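PDB 3KSX: nitrate transport protein from Xanthomonas axonopodis pv. citri, which probably binds alkanesulfonates in the periplasm for delivery to an ABC importer, and is seen here with the sulfonate buffer MOPS bound. Local coordinates for residues F92-G97 with K302-A307; I88-A93 with K285-T290; L100-W105 with F213-R218; A142-L147 with D292-Q297. All coordinates share one frame; numbering follows the deposited sequence.

Contact 1: F92-G97 with K302-A307; sequences FAQAAG and KRVLVA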
loop_
_atom_site.group_PDB
_atom_site.type_symbol
_atom_site.label_atom_id
_atom_site.label_comp_id
_atom_site.label_asym_id
_atom_site.label_seq_id
_atom_site.Cartn_x
_atom_site.Cartn_y
_atom_site.Cartn_z
ATOM N N PHE A 92 1.939 -1.074 12.433
ATOM C CA PHE A 92 2.483 -2.330 12.976
ATOM C C PHE A 92 3.947 -2.184 13.265
ATOM O O PHE A 92 4.384 -2.706 14.225
ATOM C CB PHE A 92 2.241 -3.519 12.010
ATOM C CG PHE A 92 0.914 -4.188 12.204
ATOM C CD1 PHE A 92 -0.277 -3.492 11.961
ATOM C CD2 PHE A 92 0.822 -5.528 12.598
ATOM C CE1 PHE A 92 -1.530 -4.112 12.171
ATOM C CE2 PHE A 92 -0.470 -6.158 12.778
ATOM C CZ PHE A 92 -1.617 -5.439 12.576
ATOM N N ALA A 93 4.731 -1.527 12.404
ATOM C CA ALA A 93 6.162 -1.274 12.691
ATOM C C ALA A 93 6.439 -0.446 13.953
ATOM O O ALA A 93 7.266 -0.865 14.764
ATOM C CB ALA A 93 6.834 -0.635 11.471
ATOM N N GLN A 94 5.729 0.693 14.141
ATOM C CA GLN A 94 5.748 1.484 15.399
ATOM C C GLN A 94 5.391 0.641 16.607
ATOM O O GLN A 94 6.101 0.688 17.649
ATOM C CB GLN A 94 4.745 2.618 15.276
ATOM C CG GLN A 94 5.217 3.779 14.389
ATOM C CD GLN A 94 4.272 4.974 14.448
ATOM O OE1 GLN A 94 3.276 4.997 13.773
ATOM N NE2 GLN A 94 4.604 5.983 15.304
ATOM N N ALA A 95 4.315 -0.134 16.536
ATOM C CA ALA A 95 3.954 -1.028 17.638
ATOM C C ALA A 95 5.056 -1.995 18.063
ATOM O O ALA A 95 5.143 -2.391 19.249
ATOM C CB ALA A 95 2.698 -1.783 17.309
ATOM N N ALA A 96 5.868 -2.419 17.100
ATOM C CA ALA A 96 6.950 -3.349 17.378
ATOM C C ALA A 96 8.199 -2.601 17.830
ATOM O O ALA A 96 9.207 -3.244 18.038
ATOM C CB ALA A 96 7.237 -4.231 16.160
ATOM N N GLY A 97 8.133 -1.254 17.951
ATOM C CA GLY A 97 9.262 -0.380 18.354
ATOM C C GLY A 97 10.151 0.293 17.294
ATOM O O GLY A 97 11.233 0.814 17.616
ATOM N N LYS A 302 0.486 -2.495 21.623
ATOM C CA LYS A 302 0.619 -1.143 22.223
ATOM C C LYS A 302 -0.435 -0.233 21.626
ATOM O O LYS A 302 -0.801 -0.417 20.448
ATOM C CB LYS A 302 1.974 -0.509 21.828
ATOM C CG LYS A 302 3.285 -1.240 22.166
ATOM C CD LYS A 302 3.219 -2.023 23.487
ATOM C CE LYS A 302 3.392 -3.557 23.241
ATOM N NZ LYS A 302 2.670 -4.462 24.205
ATOM N N ARG A 303 -0.911 0.787 22.357
ATOM C CA ARG A 303 -1.472 1.960 21.625
ATOM C C ARG A 303 -0.229 2.623 20.939
ATOM O O ARG A 303 0.904 2.621 21.527
ATOM C CB ARG A 303 -2.295 2.939 22.509
ATOM C CG ARG A 303 -3.243 3.882 21.642
ATOM C CD ARG A 303 -3.113 5.351 21.983
ATOM N NE ARG A 303 -4.251 5.872 22.767
ATOM C CZ ARG A 303 -4.910 7.010 22.484
ATOM N NH1 ARG A 303 -4.535 7.756 21.429
ATOM N NH2 ARG A 303 -5.936 7.416 23.271
ATOM N N VAL A 304 -0.390 3.075 19.691
ATOM C CA VAL A 304 0.703 3.667 18.928
ATOM C C VAL A 304 0.412 5.149 18.905
ATOM O O VAL A 304 -0.723 5.523 18.685
ATOM C CB VAL A 304 0.756 3.139 17.473
ATOM C CG1 VAL A 304 1.615 4.079 16.583
ATOM C CG2 VAL A 304 1.294 1.695 17.469
ATOM N N LEU A 305 1.430 5.965 19.097
ATOM C CA LEU A 305 1.318 7.447 18.959
ATOM C C LEU A 305 1.915 7.888 17.658
ATOM O O LEU A 305 3.145 7.807 17.417
ATOM C CB LEU A 305 1.968 8.161 20.145
ATOM C CG LEU A 305 1.161 7.789 21.391
ATOM C CD1 LEU A 305 2.062 8.014 22.637
ATOM C CD2 LEU A 305 -0.135 8.580 21.423
ATOM N N VAL A 306 1.040 8.364 16.798
ATOM C CA VAL A 306 1.489 8.725 15.440
ATOM C C VAL A 306 2.231 10.080 15.365
ATOM O O VAL A 306 3.262 10.203 14.646
ATOM C CB VAL A 306 0.237 8.764 14.484
ATOM C CG1 VAL A 306 0.664 9.393 13.144
ATOM C CG2 VAL A 306 -0.400 7.344 14.332
ATOM N N ALA A 307 1.677 11.117 16.026
ATOM C CA ALA A 307 2.165 12.474 15.858
ATOM C C ALA A 307 3.684 12.605 16.104
ATOM O O ALA A 307 4.378 13.331 15.390
ATOM C CB ALA A 307 1.337 13.485 16.768
#

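Contact 2: I88-A93 with K285-T290; sequences IPPLFA and KAQQAT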
loop_
_atom_site.group_PDB
_atom_site.type_symbol
_atom_site.label_atom_id
_atom_site.label_comp_id
_atom_site.label_asym_id
_atom_site.label_seq_id
_atom_site.Cartn_x
_atom_site.Cartn_y
_atom_site.Cartn_z
ATOM N N ILE A 88 -1.528 1.022 7.201
ATOM C CA ILE A 88 -1.338 0.035 8.307
ATOM C C ILE A 88 0.074 -0.463 8.601
ATOM O O ILE A 88 0.418 -0.633 9.832
ATOM C CB ILE A 88 -2.331 -1.201 8.177
ATOM C CG1 ILE A 88 -3.780 -0.724 7.901
ATOM C CG2 ILE A 88 -2.203 -2.215 9.380
ATOM C CD1 ILE A 88 -4.305 0.313 8.977
ATOM N N PRO A 89 0.904 -0.682 7.546
ATOM C CA PRO A 89 2.256 -1.211 7.845
ATOM C C PRO A 89 3.062 -0.387 8.889
ATOM O O PRO A 89 3.608 -0.981 9.858
ATOM C CB PRO A 89 2.936 -1.272 6.502
ATOM C CG PRO A 89 1.727 -1.642 5.513
ATOM C CD PRO A 89 0.614 -0.728 6.098
ATOM N N PRO A 90 3.083 0.954 8.764
ATOM C CA PRO A 90 3.832 1.702 9.745
ATOM C C PRO A 90 3.296 1.616 11.155
ATOM O O PRO A 90 4.073 1.744 12.093
ATOM C CB PRO A 90 3.827 3.153 9.240
ATOM C CG PRO A 90 2.770 3.216 8.158
ATOM C CD PRO A 90 2.577 1.790 7.654
ATOM N N LEU A 91 1.980 1.418 11.316
ATOM C CA LEU A 91 1.375 1.267 12.630
ATOM C C LEU A 91 1.910 -0.028 13.247
ATOM O O LEU A 91 2.301 -0.102 14.418
ATOM C CB LEU A 91 -0.158 1.241 12.478
ATOM C CG LEU A 91 -0.787 2.592 12.111
ATOM C CD1 LEU A 91 -2.326 2.449 11.862
ATOM C CD2 LEU A 91 -0.435 3.640 13.140
ATOM N N PHE A 92 1.939 -1.074 12.433
ATOM C CA PHE A 92 2.483 -2.330 12.976
ATOM C C PHE A 92 3.947 -2.184 13.265
ATOM O O PHE A 92 4.384 -2.706 14.225
ATOM C CB PHE A 92 2.241 -3.519 12.010
ATOM C CG PHE A 92 0.914 -4.188 12.204
ATOM C CD1 PHE A 92 -0.277 -3.492 11.961
ATOM C CD2 PHE A 92 0.822 -5.528 12.598
ATOM C CE1 PHE A 92 -1.530 -4.112 12.171
ATOM C CE2 PHE A 92 -0.470 -6.158 12.778
ATOM C CZ PHE A 92 -1.617 -5.439 12.576
ATOM N N ALA A 93 4.731 -1.527 12.404
ATOM C CA ALA A 93 6.162 -1.274 12.691
ATOM C C ALA A 93 6.439 -0.446 13.953
ATOM O O ALA A 93 7.266 -0.865 14.764
ATOM C CB ALA A 93 6.834 -0.635 11.471
ATOM N N LYS A 285 -4.487 12.899 12.238
ATOM C CA LYS A 285 -5.627 12.484 13.088
ATOM C C LYS A 285 -6.255 11.175 12.604
ATOM O O LYS A 285 -6.575 10.300 13.458
ATOM C CB LYS A 285 -6.676 13.654 13.165
ATOM C CG LYS A 285 -6.134 14.855 14.015
ATOM C CD LYS A 285 -7.055 16.072 14.092
ATOM C CE LYS A 285 -8.311 15.833 14.856
ATOM N NZ LYS A 285 -8.073 15.874 16.324
ATOM N N ALA A 286 -6.470 11.048 11.279
ATOM C CA ALA A 286 -7.084 9.815 10.694
ATOM C C ALA A 286 -6.211 8.594 11.015
ATOM O O ALA A 286 -6.694 7.564 11.510
ATOM C CB ALA A 286 -7.326 10.007 9.136
ATOM N N GLN A 287 -4.895 8.801 10.870
ATOM C CA GLN A 287 -3.907 7.802 11.122
ATOM C C GLN A 287 -3.903 7.461 12.603
ATOM O O GLN A 287 -3.939 6.303 12.957
ATOM C CB GLN A 287 -2.520 8.277 10.632
ATOM C CG GLN A 287 -1.369 7.187 10.779
ATOM C CD GLN A 287 -1.576 5.971 9.885
ATOM O OE1 GLN A 287 -2.556 5.893 9.112
ATOM N NE2 GLN A 287 -0.606 5.055 9.899
ATOM N N GLN A 288 -3.933 8.452 13.510
ATOM C CA GLN A 288 -4.065 8.072 14.932
ATOM C C GLN A 288 -5.382 7.325 15.276
ATOM O O GLN A 288 -5.429 6.399 16.121
ATOM C CB GLN A 288 -4.041 9.380 15.753
ATOM C CG GLN A 288 -3.937 9.151 17.294
ATOM C CD GLN A 288 -2.779 8.294 17.686
ATOM O OE1 GLN A 288 -1.617 8.685 17.480
ATOM N NE2 GLN A 288 -3.055 7.113 18.279
ATOM N N ALA A 289 -6.487 7.723 14.638
ATOM C CA ALA A 289 -7.775 7.049 14.860
ATOM C C ALA A 289 -7.688 5.556 14.459
ATOM O O ALA A 289 -8.209 4.686 15.185
ATOM C CB ALA A 289 -8.855 7.767 14.091
ATOM N N THR A 290 -6.957 5.257 13.368
ATOM C CA THR A 290 -6.769 3.881 12.940
ATOM C C THR A 290 -5.918 3.148 13.983
ATOM O O THR A 290 -6.256 2.078 14.354
ATOM C CB THR A 290 -6.111 3.841 11.561
ATOM O OG1 THR A 290 -6.952 4.546 10.617
ATOM C CG2 THR A 290 -5.874 2.415 11.128
#

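Contact 3: L100-W105 with F213-R218; sequences LLYVGW and FFLSSR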
loop_
_atom_site.group_PDB
_atom_site.type_symbol
_atom_site.label_atom_id
_atom_site.label_comp_id
_atom_site.label_asym_id
_atom_site.label_seq_id
_atom_site.Cartn_x
_atom_site.Cartn_y
_atom_site.Cartn_z
ATOM N N LEU A 100 10.622 5.059 12.900
ATOM C CA LEU A 100 10.456 5.598 11.570
ATOM C C LEU A 100 9.869 6.987 11.613
ATOM O O LEU A 100 9.305 7.389 12.634
ATOM C CB LEU A 100 9.525 4.624 10.810
ATOM C CG LEU A 100 8.170 4.308 11.451
ATOM C CD1 LEU A 100 7.183 5.408 11.002
ATOM C CD2 LEU A 100 7.692 3.006 10.774
ATOM N N LEU A 101 9.946 7.710 10.481
ATOM C CA LEU A 101 9.219 8.918 10.322
ATOM C C LEU A 101 8.224 8.762 9.154
ATOM O O LEU A 101 8.536 8.060 8.208
ATOM C CB LEU A 101 10.225 10.054 9.980
ATOM C CG LEU A 101 11.101 10.552 11.110
ATOM C CD1 LEU A 101 12.096 11.579 10.477
ATOM C CD2 LEU A 101 10.291 11.189 12.268
ATOM N N TYR A 102 7.077 9.449 9.226
ATOM C CA TYR A 102 6.163 9.620 8.078
ATOM C C TYR A 102 6.642 10.882 7.414
ATOM O O TYR A 102 6.623 11.907 8.063
ATOM C CB TYR A 102 4.748 9.868 8.607
ATOM C CG TYR A 102 4.104 8.696 9.305
ATOM C CD1 TYR A 102 4.418 8.391 10.646
ATOM C CD2 TYR A 102 3.159 7.930 8.649
ATOM C CE1 TYR A 102 3.749 7.301 11.349
ATOM C CE2 TYR A 102 2.497 6.875 9.298
ATOM C CZ TYR A 102 2.818 6.534 10.616
ATOM O OH TYR A 102 2.132 5.484 11.268
ATOM N N VAL A 103 6.991 10.862 6.118
ATOM C CA VAL A 103 7.606 12.029 5.501
ATOM C C VAL A 103 6.730 12.471 4.286
ATOM O O VAL A 103 6.950 13.512 3.643
ATOM C CB VAL A 103 9.107 11.724 5.076
ATOM C CG1 VAL A 103 9.940 11.300 6.337
ATOM C CG2 VAL A 103 9.129 10.564 3.948
ATOM N N GLY A 104 5.735 11.673 3.961
ATOM C CA GLY A 104 4.876 12.015 2.853
ATOM C C GLY A 104 3.601 11.214 2.849
ATOM O O GLY A 104 3.535 10.139 3.472
ATOM N N TRP A 105 2.570 11.771 2.208
ATOM C CA TRP A 105 1.218 11.145 2.246
ATOM C C TRP A 105 0.675 10.949 0.850
ATOM O O TRP A 105 0.833 11.862 0.016
ATOM C CB TRP A 105 0.245 11.967 3.135
ATOM C CG TRP A 105 -1.231 11.610 2.947
ATOM C CD1 TRP A 105 -1.825 10.444 3.234
ATOM C CD2 TRP A 105 -2.233 12.414 2.295
ATOM N NE1 TRP A 105 -3.186 10.479 2.907
ATOM C CE2 TRP A 105 -3.443 11.670 2.295
ATOM C CE3 TRP A 105 -2.219 13.693 1.740
ATOM C CZ2 TRP A 105 -4.648 12.165 1.747
ATOM C CZ3 TRP A 105 -3.367 14.159 1.134
ATOM C CH2 TRP A 105 -4.585 13.395 1.157
ATOM N N PHE A 213 1.576 6.064 2.810
ATOM C CA PHE A 213 2.610 6.962 3.308
ATOM C C PHE A 213 3.949 6.672 2.657
ATOM O O PHE A 213 4.153 5.522 2.219
ATOM C CB PHE A 213 2.683 6.856 4.853
ATOM C CG PHE A 213 1.444 7.337 5.545
ATOM C CD1 PHE A 213 1.158 8.701 5.565
ATOM C CD2 PHE A 213 0.525 6.467 6.079
ATOM C CE1 PHE A 213 0.031 9.166 6.180
ATOM C CE2 PHE A 213 -0.643 6.930 6.684
ATOM C CZ PHE A 213 -0.891 8.312 6.703
ATOM N N PHE A 214 4.809 7.694 2.543
ATOM C CA PHE A 214 6.249 7.479 2.435
ATOM C C PHE A 214 6.883 7.507 3.843
ATOM O O PHE A 214 6.568 8.409 4.616
ATOM C CB PHE A 214 6.845 8.465 1.447
ATOM C CG PHE A 214 6.814 7.927 0.077
ATOM C CD1 PHE A 214 5.616 7.979 -0.678
ATOM C CD2 PHE A 214 7.912 7.215 -0.425
ATOM C CE1 PHE A 214 5.554 7.370 -2.000
ATOM C CE2 PHE A 214 7.880 6.647 -1.680
ATOM C CZ PHE A 214 6.699 6.697 -2.469
ATOM N N LEU A 215 7.625 6.449 4.198
ATOM C CA LEU A 215 8.301 6.231 5.487
ATOM C C LEU A 215 9.820 6.416 5.280
ATOM O O LEU A 215 10.394 6.073 4.250
ATOM C CB LEU A 215 8.003 4.846 6.126
ATOM C CG LEU A 215 6.535 4.574 6.577
ATOM C CD1 LEU A 215 5.848 5.870 7.158
ATOM C CD2 LEU A 215 5.685 4.090 5.375
ATOM N N SER A 216 10.477 6.936 6.287
ATOM C CA SER A 216 11.927 7.080 6.177
ATOM C C SER A 216 12.533 6.663 7.496
ATOM O O SER A 216 11.849 6.651 8.584
ATOM C CB SER A 216 12.263 8.551 5.911
ATOM O OG SER A 216 13.670 8.778 5.773
ATOM N N SER A 217 13.829 6.356 7.422
ATOM C CA SER A 217 14.701 6.245 8.549
ATOM C C SER A 217 14.735 7.622 9.227
ATOM O O SER A 217 14.780 8.646 8.530
ATOM C CB SER A 217 16.117 5.869 7.998
ATOM O OG SER A 217 17.180 6.375 8.800
ATOM N N ARG A 218 14.608 7.687 10.542
ATOM C CA ARG A 218 14.767 8.976 11.244
ATOM C C ARG A 218 16.197 9.598 11.034
ATOM O O ARG A 218 16.332 10.824 10.758
ATOM C CB ARG A 218 14.473 8.809 12.730
ATOM C CG ARG A 218 14.810 10.088 13.539
ATOM C CD ARG A 218 14.500 9.934 15.017
ATOM N NE ARG A 218 13.083 9.661 15.286
ATOM C CZ ARG A 218 12.145 10.581 15.528
ATOM N NH1 ARG A 218 12.461 11.871 15.543
ATOM N NH2 ARG A 218 10.875 10.208 15.780
#

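Contact 4: A142-L147 with D292-Q297; sequences AHNLLL and DLFYAQ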
loop_
_atom_site.group_PDB
_atom_site.type_symbol
_atom_site.label_atom_id
_atom_site.label_comp_id
_atom_site.label_asym_id
_atom_site.label_seq_id
_atom_site.Cartn_x
_atom_site.Cartn_y
_atom_site.Cartn_z
ATOM N N ALA A 142 -5.136 -4.011 3.451
ATOM C CA ALA A 142 -6.263 -4.989 3.299
ATOM C C ALA A 142 -6.731 -5.488 4.638
ATOM O O ALA A 142 -7.892 -5.744 4.823
ATOM C CB ALA A 142 -5.814 -6.174 2.384
ATOM N N HIS A 143 -5.830 -5.512 5.629
ATOM C CA HIS A 143 -6.214 -5.871 7.016
ATOM C C HIS A 143 -7.185 -4.822 7.554
ATOM O O HIS A 143 -8.227 -5.181 8.062
ATOM C CB HIS A 143 -4.957 -5.891 7.879
ATOM C CG HIS A 143 -5.062 -6.687 9.127
ATOM N ND1 HIS A 143 -3.945 -7.078 9.829
ATOM C CD2 HIS A 143 -6.129 -7.110 9.845
ATOM C CE1 HIS A 143 -4.318 -7.727 10.933
ATOM N NE2 HIS A 143 -5.638 -7.744 10.969
ATOM N N ASN A 144 -6.864 -3.539 7.371
ATOM C CA ASN A 144 -7.809 -2.463 7.763
ATOM C C ASN A 144 -9.126 -2.444 6.907
ATOM O O ASN A 144 -10.258 -2.254 7.442
ATOM C CB ASN A 144 -7.128 -1.072 7.722
ATOM C CG ASN A 144 -8.099 0.039 8.073
ATOM O OD1 ASN A 144 -8.615 0.070 9.199
ATOM N ND2 ASN A 144 -8.347 0.960 7.132
ATOM N N LEU A 145 -9.015 -2.633 5.576
ATOM C CA LEU A 145 -10.226 -2.766 4.734
ATOM C C LEU A 145 -11.157 -3.872 5.271
ATOM O O LEU A 145 -12.382 -3.646 5.441
ATOM C CB LEU A 145 -9.874 -3.115 3.291
ATOM C CG LEU A 145 -11.111 -3.448 2.433
ATOM C CD1 LEU A 145 -11.621 -2.076 2.012
ATOM C CD2 LEU A 145 -10.753 -4.279 1.217
ATOM N N LEU A 146 -10.583 -5.053 5.562
ATOM C CA LEU A 146 -11.369 -6.150 6.082
ATOM C C LEU A 146 -12.032 -5.833 7.417
ATOM O O LEU A 146 -13.221 -6.063 7.589
ATOM C CB LEU A 146 -10.507 -7.420 6.149
ATOM C CG LEU A 146 -11.122 -8.768 6.384
ATOM C CD1 LEU A 146 -12.276 -9.064 5.438
ATOM C CD2 LEU A 146 -9.985 -9.819 6.257
ATOM N N LEU A 147 -11.261 -5.440 8.436
ATOM C CA LEU A 147 -11.831 -4.888 9.640
ATOM C C LEU A 147 -13.012 -3.944 9.482
ATOM O O LEU A 147 -14.076 -4.163 10.117
ATOM C CB LEU A 147 -10.703 -4.234 10.475
ATOM C CG LEU A 147 -11.126 -3.553 11.752
ATOM C CD1 LEU A 147 -11.661 -4.610 12.710
ATOM C CD2 LEU A 147 -9.935 -2.824 12.385
ATOM N N ASP A 292 -5.791 3.811 17.105
ATOM C CA ASP A 292 -6.699 3.609 18.280
ATOM C C ASP A 292 -7.662 2.439 18.095
ATOM O O ASP A 292 -7.897 1.593 19.029
ATOM C CB ASP A 292 -7.494 4.893 18.578
ATOM C CG ASP A 292 -6.587 6.097 19.016
ATOM O OD1 ASP A 292 -5.381 5.938 19.347
ATOM O OD2 ASP A 292 -7.137 7.215 18.973
ATOM N N LEU A 293 -8.212 2.365 16.874
ATOM C CA LEU A 293 -9.100 1.260 16.465
ATOM C C LEU A 293 -8.413 -0.091 16.543
ATOM O O LEU A 293 -8.994 -1.027 17.067
ATOM C CB LEU A 293 -9.662 1.492 15.046
ATOM C CG LEU A 293 -10.568 0.441 14.382
ATOM C CD1 LEU A 293 -11.772 0.197 15.236
ATOM C CD2 LEU A 293 -10.979 0.963 13.000
ATOM N N PHE A 294 -7.177 -0.199 16.026
ATOM C CA PHE A 294 -6.482 -1.474 15.964
ATOM C C PHE A 294 -6.143 -1.914 17.363
ATOM O O PHE A 294 -6.253 -3.094 17.721
ATOM C CB PHE A 294 -5.215 -1.378 15.073
ATOM C CG PHE A 294 -5.506 -1.769 13.652
ATOM C CD1 PHE A 294 -6.329 -0.964 12.868
ATOM C CD2 PHE A 294 -4.964 -2.961 13.110
ATOM C CE1 PHE A 294 -6.676 -1.336 11.625
ATOM C CE2 PHE A 294 -5.304 -3.347 11.806
ATOM C CZ PHE A 294 -6.174 -2.537 11.056
ATOM N N TYR A 295 -5.805 -0.954 18.179
ATOM C CA TYR A 295 -5.532 -1.268 19.603
ATOM C C TYR A 295 -6.817 -1.757 20.354
ATOM O O TYR A 295 -6.771 -2.763 21.106
ATOM C CB TYR A 295 -4.918 -0.055 20.278
ATOM C CG TYR A 295 -4.562 -0.360 21.724
ATOM C CD1 TYR A 295 -3.622 -1.341 22.034
ATOM C CD2 TYR A 295 -5.198 0.308 22.765
ATOM C CE1 TYR A 295 -3.310 -1.648 23.355
ATOM C CE2 TYR A 295 -4.897 0.012 24.107
ATOM C CZ TYR A 295 -3.946 -0.973 24.383
ATOM O OH TYR A 295 -3.618 -1.254 25.688
ATOM N N ALA A 296 -7.904 -1.012 20.196
ATOM C CA ALA A 296 -9.241 -1.263 20.781
ATOM C C ALA A 296 -9.683 -2.673 20.438
ATOM O O ALA A 296 -10.259 -3.353 21.284
ATOM C CB ALA A 296 -10.253 -0.286 20.206
ATOM N N GLN A 297 -9.451 -3.066 19.185
ATOM C CA GLN A 297 -9.782 -4.405 18.647
ATOM C C GLN A 297 -8.746 -5.481 18.939
ATOM O O GLN A 297 -8.845 -6.603 18.427
ATOM C CB GLN A 297 -10.013 -4.307 17.132
ATOM C CG GLN A 297 -11.257 -3.517 16.754
ATOM C CD GLN A 297 -12.544 -4.081 17.333
ATOM O OE1 GLN A 297 -13.450 -3.332 17.711
ATOM N NE2 GLN A 297 -12.632 -5.398 17.391
#

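Contact 1: F92-G97 with K302-A307
Ala95, in the last turn of helix 88-95, lies with its CA 5.7 Å from the CA of Lys302, where residues 302-305 run past the helix end in extended form. The helix closes at Gly97 with positive phi, a Schellman motif. Val304 supplies the main apolar bump. Its two methyls divide between two helix residues. CG2 rests on Ala95, with Val304 CG2 3.8 Å from Ala95 CB. CG1 goes to Gln94, whose side chain crosses Val304 at about a right angle. Val304 CG1 is 3.4 Å from Gln94 OE1 and also touches the carbons CB and CD. Beyond CG the Gln94 chain is extended (chi2 -172°), which carries its amide past the valine to the extended residues 302-305. There Gln94 NE2 makes a weak, bent bond to Leu305 O (3.1 Å, 128° at the hydrogen). The stronger tie is on the other amide atom: Gln94 OE1 is hydrogen-bonded to Tyr102 OH. Lys302 adds a lesser contact, its CG resting near Ala95 O. The passing chain is also held by helix 281-296, since Gln288 bonds to Val304 O and Val306 N. Val306 lies against Tyr102 of strand 100-106 and Leu91 of helix 88-95.

Contact 2: I88-A93 with K285-T290
The amide nitrogen of Gln287 packs on the branch point of Leu91; the two side chains come from opposite directions. Gln287 NE2 is 3.3 Å from Leu91 CG and 3.5 Å from Leu91 CD2. Thr290, one turn further along its helix, presents its methyl instead of its hydroxyl. Its CG2 is anti to the backbone N, which turns the methyl to helix 88-95. Thr290 CG2 is 3.6 Å from Leu91 CD1, and Leu91 crosses it at about a right angle. The same methyl meets Ile88 CD1 at 3.4 Å, closer than usual for two carbons, so packing is tight here. Pro90 adds a light touch, its CG lying near Gln287 NE2.

The axes of segments 88-93 and 285-290 come within 10.7 Å and cross at -59°. This is side-chain packing between helices of a type II periplasmic binding protein. Helix 88-95 follows the third strand of the first mixed sheet. Helix 281-296 comes late in the chain and crosses helix 88-95.

Further out, polar partners fix the Gln287 amide. The chain bends at chi2 (66°), and NE2 is hydrogen-bonded to Asp87 O and to Tyr102 OH. A buried nitrogen packed on a leucine is thereby satisfied from the protein. Tyr102 also lies against Pro90 and Leu91. Pro89, on another face of helix 88-95, packs on Pro69 and Leu72 of helix 68-76. The Ile88 side chain is about 6 Å from the bound MOPS, and Ile88 also touches Phe294.

Contact 3: L100-W105 with F213-R218
Tyr102 and Phe213 pack on one face of an antiparallel strand pair that is interrupted by a classic beta bulge. Val103 and Gly104 both sit opposite Phe214, and the register shifts by one. Val103 N makes the straighter bond to Phe214 O (2.9 Å, 176°), while Gly104 N reaches the same oxygen only weakly. Strand 100-106 is an outermost strand of the first mixed sheet, beside strand 212-217.

On the face with Tyr102, Leu215, Phe213 and Trp105, three rings form a cluster. The edge of Tyr102 is turned into the face of Phe213 in a T-shaped pair, planes at 88° and centroids 5.0 Å apart. The bump is Tyr102 CD2, 3.6 Å from Phe213 CG. Leu215 covers a face of the Tyr102 ring, its CD1 4.1 Å from the ring centroid in a CH-pi contact. Trp105 leans obliquely on Phe213, CD1 against CE1. Val283 of helix 281-296 packs on both.

On the other face, Leu101 and Ser216 form a hydrogen-bonded pair, Leu101 N to Ser216 O 2.9 Å and Ser216 N to Leu101 O 3.0 Å. At the bulge, Val103 CG1 fits against Ser216 CB at 3.6 Å. Ser217 caps the next helix through Tyr220 N. Arg218, salt-bridged to Asp99, crosses Leu101 at about a right angle, its chain bent at chi3 (-61°). Leu101 CD2 sits over one face of the guanidinium, 3.7 Å from Arg218 NH2.

Contact 4: A142-L147 with D292-Q297
Phe294 pushes the edge of its ring into the face of His143. The pair is T-shaped: planes stand at 75° and centroids are 5.6 Å apart. Phe294 CE2 stands over the middle of the imidazole, 4.3 Å from His143 CG. This helix-helix contact is consistent with one between the two lobes of a type II periplasmic binding fold. Helix 141-152 belongs with the second mixed sheet, following its strand 133-136. Helix 281-296 also packs on helix 88-95, which follows a strand of the first sheet. The two short axes are 12.0 Å apart and cross at 69°, a wide spacing that the phenyl ring spans.

The ring reaches across to the first turn of helix 141-152. Phe294 CZ lies 3.7 Å from Asn144 CA. The Asn144 and Phe294 side chains run at about a right angle, with amide and ring planes 41° apart. Asn144 OD1 comes to the ring edge, 3.4 Å from Phe294 CE1, near the ring plane. His143 ND1 is hydrogen-bonded to Gly139 N, just before the helix. That bond helps to fix which way the imidazole face is turned. Phe92 of helix 88-95 also presses on Phe294.

Leu147 and Phe294 run alongside in opposite directions. The leucine CG stands anti to the backbone N, and the side chain extends toward helix 281-296. It meets Leu293 tip to tip, Leu147 CD2 to Leu293 CG 3.9 Å. The same methyl touches Phe294 CE1 at 3.7 Å. The other branch meets the residue just after the helix, with Leu147 CD1 4.2 Å from Gln297 CG.

In the fold
From the N terminus, helix 88-95 opens contacts 1 and 2, then strand 100-106 opens contact 3 and helix 141-152 opens contact 4. Contact 3 closes first, when strand 212-217 returns to the first sheet. Helix 281-296 next closes contact 2 with residues 285-290 and contact 4 with residues 292-297. The chain beyond it closes contact 1 at residues 302-307. Contacts 3 and 4 fall within the span of contact 1, and contact 3 also within that of contact 2. Contact 4 crosses contacts 2 and 3 along the sequence. Helix 281-296 thus probably joins the lobes. Tyr102 links contacts 1, 2 and 3 through Gln94 and Gln287, and Arg303 of contact 1 is salt-bridged to Asp292 of contact 4.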